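Local coordinates for protein farnesyltransferase, putative (Trypanosoma cruzi, PDB 3WCA) that probably condenses two molecules of farnesyl diphosphate into squalene, a magnesium-dependent step that uses NADPH or NADH and leads toward lanosterol, at residues V285-N297 against Y332-C346. The protein carries 1 engineered substitution. Sequence-based numbering, arbitrary orientation.
Sequences VMAMATLSLVFNN and YTLRLAARMNAQDAC
Y332 lies flat against A289, whose CB sits over the ring centroid at 3.7 Å, and its side chain fills a knobs-into-holes site made by V285, M288, A289 and S292. In this all-helical squalene synthase fold, segments 285-294 and 332-338 of helices 274-294 and 322-338 run nearly parallel, their axes 10° apart. One step further along, at the closest backbone approach, S292 CB packs on L336 CB. L336 then spreads its two methyls: CD1 touches L291 CD2, while CD2 rides over one face of the F295 ring, 3.9 Å from the centroid. With CG anti to the backbone N (chi1 177°), F295 leans across to the second helix, and its rim meets M340 CB and, at CZ, C346 SG in a sulfur-aromatic edge contact. V254 of helix 243-258 also touches F295.

Beyond the last turn of helix 274-294 the contact turns polar. R339 reaches across to the end of that helix, and its NH1 makes a weak, bent bond to L293 O at 2.8 Å. That same carbonyl accepts from N297 ND2 in the type II beta turn 294-297, while N297 OD1 takes D299 N. N251 holds N296 OD1, leaving N296 ND2 to donate to R339 O at 3.0 Å, in the carbonyl plane.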
loop_
_atom_site.group_PDB
_atom_site.type_symbol
_atom_site.label_atom_id
_atom_site.label_comp_id
_atom_site.label_asym_id
_atom_site.label_seq_id
_atom_site.Cartn_x
_atom_site.Cartn_y
_atom_site.Cartn_z
ATOM N N VAL A 285 -2.460 2.581 -11.036
ATOM C CA VAL A 285 -3.634 2.929 -11.831
ATOM C C VAL A 285 -4.921 2.495 -11.101
ATOM O O VAL A 285 -5.929 3.199 -11.132
ATOM C CB VAL A 285 -3.569 2.287 -13.224
ATOM C CG1 VAL A 285 -4.853 2.566 -13.990
ATOM C CG2 VAL A 285 -2.369 2.838 -13.985
ATOM N N MET A 286 -4.878 1.346 -10.437
ATOM C CA MET A 286 -6.027 0.845 -9.680
ATOM C C MET A 286 -6.355 1.777 -8.506
ATOM O O MET A 286 -7.516 1.992 -8.175
ATOM C CB MET A 286 -5.713 -0.531 -9.116
ATOM C CG MET A 286 -5.333 -1.519 -10.163
ATOM S SD MET A 286 -6.700 -2.585 -10.441
ATOM C CE MET A 286 -6.011 -4.040 -9.638
ATOM N N ALA A 287 -5.314 2.299 -7.868
ATOM C CA ALA A 287 -5.487 3.199 -6.739
ATOM C C ALA A 287 -6.158 4.486 -7.199
ATOM O O ALA A 287 -7.061 4.991 -6.531
ATOM C CB ALA A 287 -4.131 3.507 -6.096
ATOM N N MET A 288 -5.729 5.012 -8.343
ATOM C CA MET A 288 -6.326 6.235 -8.854
ATOM C C MET A 288 -7.785 6.004 -9.253
ATOM O O MET A 288 -8.614 6.905 -9.106
ATOM C CB MET A 288 -5.529 6.787 -10.036
ATOM C CG MET A 288 -6.037 8.142 -10.543
ATOM S SD MET A 288 -5.807 9.544 -9.388
ATOM C CE MET A 288 -4.139 9.851 -9.680
ATOM N N ALA A 289 -8.106 4.800 -9.740
ATOM C CA ALA A 289 -9.487 4.494 -10.118
ATOM C C ALA A 289 -10.335 4.438 -8.844
ATOM O O ALA A 289 -11.448 4.980 -8.803
ATOM C CB ALA A 289 -9.574 3.152 -10.870
ATOM N N THR A 290 -9.813 3.789 -7.808
ATOM C CA THR A 290 -10.529 3.704 -6.543
ATOM C C THR A 290 -10.718 5.114 -5.962
ATOM O O THR A 290 -11.812 5.484 -5.531
ATOM C CB THR A 290 -9.749 2.871 -5.530
ATOM O OG1 THR A 290 -9.633 1.533 -6.010
ATOM C CG2 THR A 290 -10.447 2.855 -4.183
ATOM N N LEU A 291 -9.640 5.892 -5.967
ATOM C CA LEU A 291 -9.660 7.242 -5.446
ATOM C C LEU A 291 -10.694 8.114 -6.165
ATOM O O LEU A 291 -11.367 8.930 -5.532
ATOM C CB LEU A 291 -8.273 7.879 -5.578
ATOM C CG LEU A 291 -8.104 9.165 -4.763
ATOM C CD1 LEU A 291 -8.077 8.806 -3.261
ATOM C CD2 LEU A 291 -6.835 9.894 -5.190
ATOM N N SER A 292 -10.819 7.947 -7.478
ATOM C CA SER A 292 -11.790 8.737 -8.236
ATOM C C SER A 292 -13.208 8.324 -7.859
ATOM O O SER A 292 -14.135 9.124 -7.929
ATOM C CB SER A 292 -11.586 8.549 -9.739
ATOM O OG SER A 292 -12.019 7.275 -10.161
ATOM N N LEU A 293 -13.369 7.072 -7.449
ATOM C CA LEU A 293 -14.671 6.547 -7.057
ATOM C C LEU A 293 -15.063 6.916 -5.627
ATOM O O LEU A 293 -16.236 7.162 -5.356
ATOM C CB LEU A 293 -14.688 5.025 -7.191
ATOM C CG LEU A 293 -15.414 4.427 -8.397
ATOM C CD1 LEU A 293 -14.825 4.952 -9.696
ATOM C CD2 LEU A 293 -15.305 2.910 -8.330
ATOM N N VAL A 294 -14.101 6.951 -4.706
ATOM C CA VAL A 294 -14.436 7.276 -3.329
ATOM C C VAL A 294 -14.599 8.764 -3.102
ATOM O O VAL A 294 -15.253 9.176 -2.151
ATOM C CB VAL A 294 -13.383 6.767 -2.306
ATOM C CG1 VAL A 294 -13.227 5.264 -2.419
ATOM C CG2 VAL A 294 -12.063 7.491 -2.509
ATOM N N PHE A 295 -13.997 9.569 -3.963
ATOM C CA PHE A 295 -14.082 11.004 -3.808
ATOM C C PHE A 295 -15.525 11.515 -3.820
ATOM O O PHE A 295 -16.298 11.170 -4.699
ATOM C CB PHE A 295 -13.293 11.700 -4.916
ATOM C CG PHE A 295 -13.381 13.201 -4.867
ATOM C CD1 PHE A 295 -12.940 13.901 -3.749
ATOM C CD2 PHE A 295 -13.907 13.915 -5.942
ATOM C CE1 PHE A 295 -13.023 15.301 -3.700
ATOM C CE2 PHE A 295 -13.997 15.308 -5.908
ATOM C CZ PHE A 295 -13.553 16.006 -4.782
ATOM N N ASN A 296 -15.864 12.342 -2.834
ATOM C CA ASN A 296 -17.187 12.941 -2.737
ATOM C C ASN A 296 -18.284 11.880 -2.786
ATOM O O ASN A 296 -19.387 12.154 -3.240
ATOM C CB ASN A 296 -17.363 13.947 -3.886
ATOM C CG ASN A 296 -18.337 15.074 -3.549
ATOM O OD1 ASN A 296 -18.476 15.463 -2.401
ATOM N ND2 ASN A 296 -18.996 15.612 -4.564
ATOM N N ASN A 297 -17.978 10.677 -2.301
ATOM C CA ASN A 297 -18.935 9.568 -2.315
ATOM C C ASN A 297 -19.332 9.188 -0.901
ATOM O O ASN A 297 -18.545 8.584 -0.181
ATOM C CB ASN A 297 -18.314 8.346 -3.009
ATOM C CG ASN A 297 -19.306 7.201 -3.190
ATOM O OD1 ASN A 297 -20.415 7.227 -2.650
ATOM N ND2 ASN A 297 -18.902 6.183 -3.954
ATOM N N TYR A 332 -8.859 8.824 -15.240
ATOM C CA TYR A 332 -9.403 8.694 -13.899
ATOM C C TYR A 332 -9.261 9.992 -13.116
ATOM O O TYR A 332 -10.149 10.366 -12.359
ATOM C CB TYR A 332 -8.726 7.544 -13.163
ATOM C CG TYR A 332 -9.245 6.198 -13.611
ATOM C CD1 TYR A 332 -10.579 5.849 -13.415
ATOM C CD2 TYR A 332 -8.415 5.292 -14.273
ATOM C CE1 TYR A 332 -11.080 4.631 -13.867
ATOM C CE2 TYR A 332 -8.903 4.072 -14.735
ATOM C CZ TYR A 332 -10.229 3.746 -14.530
ATOM O OH TYR A 332 -10.708 2.532 -14.974
ATOM N N THR A 333 -8.145 10.683 -13.300
ATOM C CA THR A 333 -7.934 11.945 -12.612
ATOM C C THR A 333 -9.026 12.917 -13.042
ATOM O O THR A 333 -9.552 13.671 -12.223
ATOM C CB THR A 333 -6.574 12.566 -12.966
ATOM O OG1 THR A 333 -5.520 11.675 -12.576
ATOM C CG2 THR A 333 -6.409 13.913 -12.255
ATOM N N LEU A 334 -9.358 12.905 -14.330
ATOM C CA LEU A 334 -10.393 13.795 -14.847
ATOM C C LEU A 334 -11.780 13.397 -14.345
ATOM O O LEU A 334 -12.667 14.244 -14.237
ATOM C CB LEU A 334 -10.381 13.813 -16.384
ATOM C CG LEU A 334 -9.190 14.467 -17.100
ATOM C CD1 LEU A 334 -9.318 14.293 -18.610
ATOM C CD2 LEU A 334 -9.140 15.940 -16.750
ATOM N N ARG A 335 -11.975 12.113 -14.048
ATOM C CA ARG A 335 -13.263 11.648 -13.538
ATOM C C ARG A 335 -13.437 12.115 -12.098
ATOM O O ARG A 335 -14.551 12.415 -11.662
ATOM C CB ARG A 335 -13.371 10.115 -13.570
ATOM C CG ARG A 335 -13.888 9.536 -14.879
ATOM C CD ARG A 335 -15.282 10.063 -15.232
ATOM N NE ARG A 335 -16.337 9.541 -14.363
ATOM C CZ ARG A 335 -17.630 9.819 -14.506
ATOM N NH1 ARG A 335 -18.034 10.621 -15.482
ATOM N NH2 ARG A 335 -18.524 9.280 -13.689
ATOM N N LEU A 336 -12.332 12.147 -11.362
ATOM C CA LEU A 336 -12.354 12.565 -9.977
ATOM C C LEU A 336 -12.801 14.027 -9.940
ATOM O O LEU A 336 -13.765 14.373 -9.260
ATOM C CB LEU A 336 -10.954 12.387 -9.359
ATOM C CG LEU A 336 -10.757 12.540 -7.846
ATOM C CD1 LEU A 336 -9.467 11.834 -7.392
ATOM C CD2 LEU A 336 -10.704 14.009 -7.489
ATOM N N ALA A 337 -12.114 14.871 -10.703
ATOM C CA ALA A 337 -12.417 16.296 -10.768
ATOM C C ALA A 337 -13.848 16.573 -11.206
ATOM O O ALA A 337 -14.502 17.468 -10.675
ATOM C CB ALA A 337 -11.452 16.985 -11.715
ATOM N N ALA A 338 -14.334 15.807 -12.175
ATOM C CA ALA A 338 -15.686 15.999 -12.682
ATOM C C ALA A 338 -16.753 15.763 -11.619
ATOM O O ALA A 338 -17.855 16.309 -11.705
ATOM C CB ALA A 338 -15.931 15.080 -13.877
ATOM N N ARG A 339 -16.420 14.969 -10.608
ATOM C CA ARG A 339 -17.366 14.648 -9.549
ATOM C C ARG A 339 -17.572 15.696 -8.456
ATOM O O ARG A 339 -18.220 15.404 -7.451
ATOM C CB ARG A 339 -16.984 13.318 -8.895
ATOM C CG ARG A 339 -17.140 12.108 -9.808
ATOM C CD ARG A 339 -16.984 10.811 -9.028
ATOM N NE ARG A 339 -17.750 10.861 -7.786
ATOM C CZ ARG A 339 -18.016 9.809 -7.017
ATOM N NH1 ARG A 339 -17.581 8.600 -7.358
ATOM N NH2 ARG A 339 -18.717 9.970 -5.902
ATOM N N MET A 340 -17.046 16.907 -8.628
ATOM C CA MET A 340 -17.234 17.933 -7.599
ATOM C C MET A 340 -17.896 19.212 -8.110
ATOM O O MET A 340 -18.096 19.385 -9.314
ATOM C CB MET A 340 -15.902 18.285 -6.927
ATOM C CG MET A 340 -15.051 19.289 -7.682
ATOM S SD MET A 340 -13.584 19.773 -6.737
ATOM C CE MET A 340 -12.372 19.994 -8.070
ATOM N N ASN A 341 -18.230 20.099 -7.174
ATOM C CA ASN A 341 -18.872 21.382 -7.476
ATOM C C ASN A 341 -18.141 22.561 -6.832
ATOM O O ASN A 341 -17.314 22.380 -5.936
ATOM C CB ASN A 341 -20.325 21.381 -6.984
ATOM C CG ASN A 341 -21.318 21.065 -8.082
ATOM O OD1 ASN A 341 -21.358 21.742 -9.111
ATOM N ND2 ASN A 341 -22.133 20.038 -7.867
ATOM N N ALA A 342 -18.462 23.769 -7.287
ATOM C CA ALA A 342 -17.852 24.979 -6.752
ATOM C C ALA A 342 -18.363 25.221 -5.332
ATOM O O ALA A 342 -17.810 26.034 -4.587
ATOM C CB ALA A 342 -18.186 26.169 -7.645
ATOM N N GLN A 343 -19.424 24.498 -4.970
ATOM C CA GLN A 343 -20.046 24.594 -3.648
ATOM C C GLN A 343 -19.177 23.947 -2.576
ATOM O O GLN A 343 -19.008 24.494 -1.487
ATOM C CB GLN A 343 -21.415 23.900 -3.652
ATOM C CG GLN A 343 -21.370 22.454 -4.151
ATOM C CD GLN A 343 -22.161 21.483 -3.284
ATOM O OE1 GLN A 343 -21.876 21.318 -2.096
ATOM N NE2 GLN A 343 -23.153 20.829 -3.881
ATOM N N ASP A 344 -18.638 22.775 -2.898
ATOM C CA ASP A 344 -17.798 22.018 -1.979
ATOM C C ASP A 344 -16.630 22.829 -1.417
ATOM O O ASP A 344 -15.993 23.609 -2.131
ATOM C CB ASP A 344 -17.280 20.759 -2.683
ATOM C CG ASP A 344 -18.407 19.848 -3.155
ATOM O OD1 ASP A 344 -19.126 19.288 -2.300
ATOM O OD2 ASP A 344 -18.578 19.694 -4.383
ATOM N N ALA A 345 -16.358 22.638 -0.128
ATOM C CA ALA A 345 -15.277 23.346 0.555
ATOM C C ALA A 345 -13.907 22.803 0.162
ATOM O O ALA A 345 -12.912 23.053 0.845
ATOM C CB ALA A 345 -15.461 23.243 2.065
ATOM N N CYS A 346 -13.864 22.063 -0.943
ATOM C CA CYS A 346 -12.618 21.480 -1.430
ATOM C C CYS A 346 -12.303 21.924 -2.859
ATOM O O CYS A 346 -11.136 22.039 -3.233
ATOM C CB CYS A 346 -12.698 19.951 -1.383
ATOM S SG CYS A 346 -13.834 19.218 -2.590
#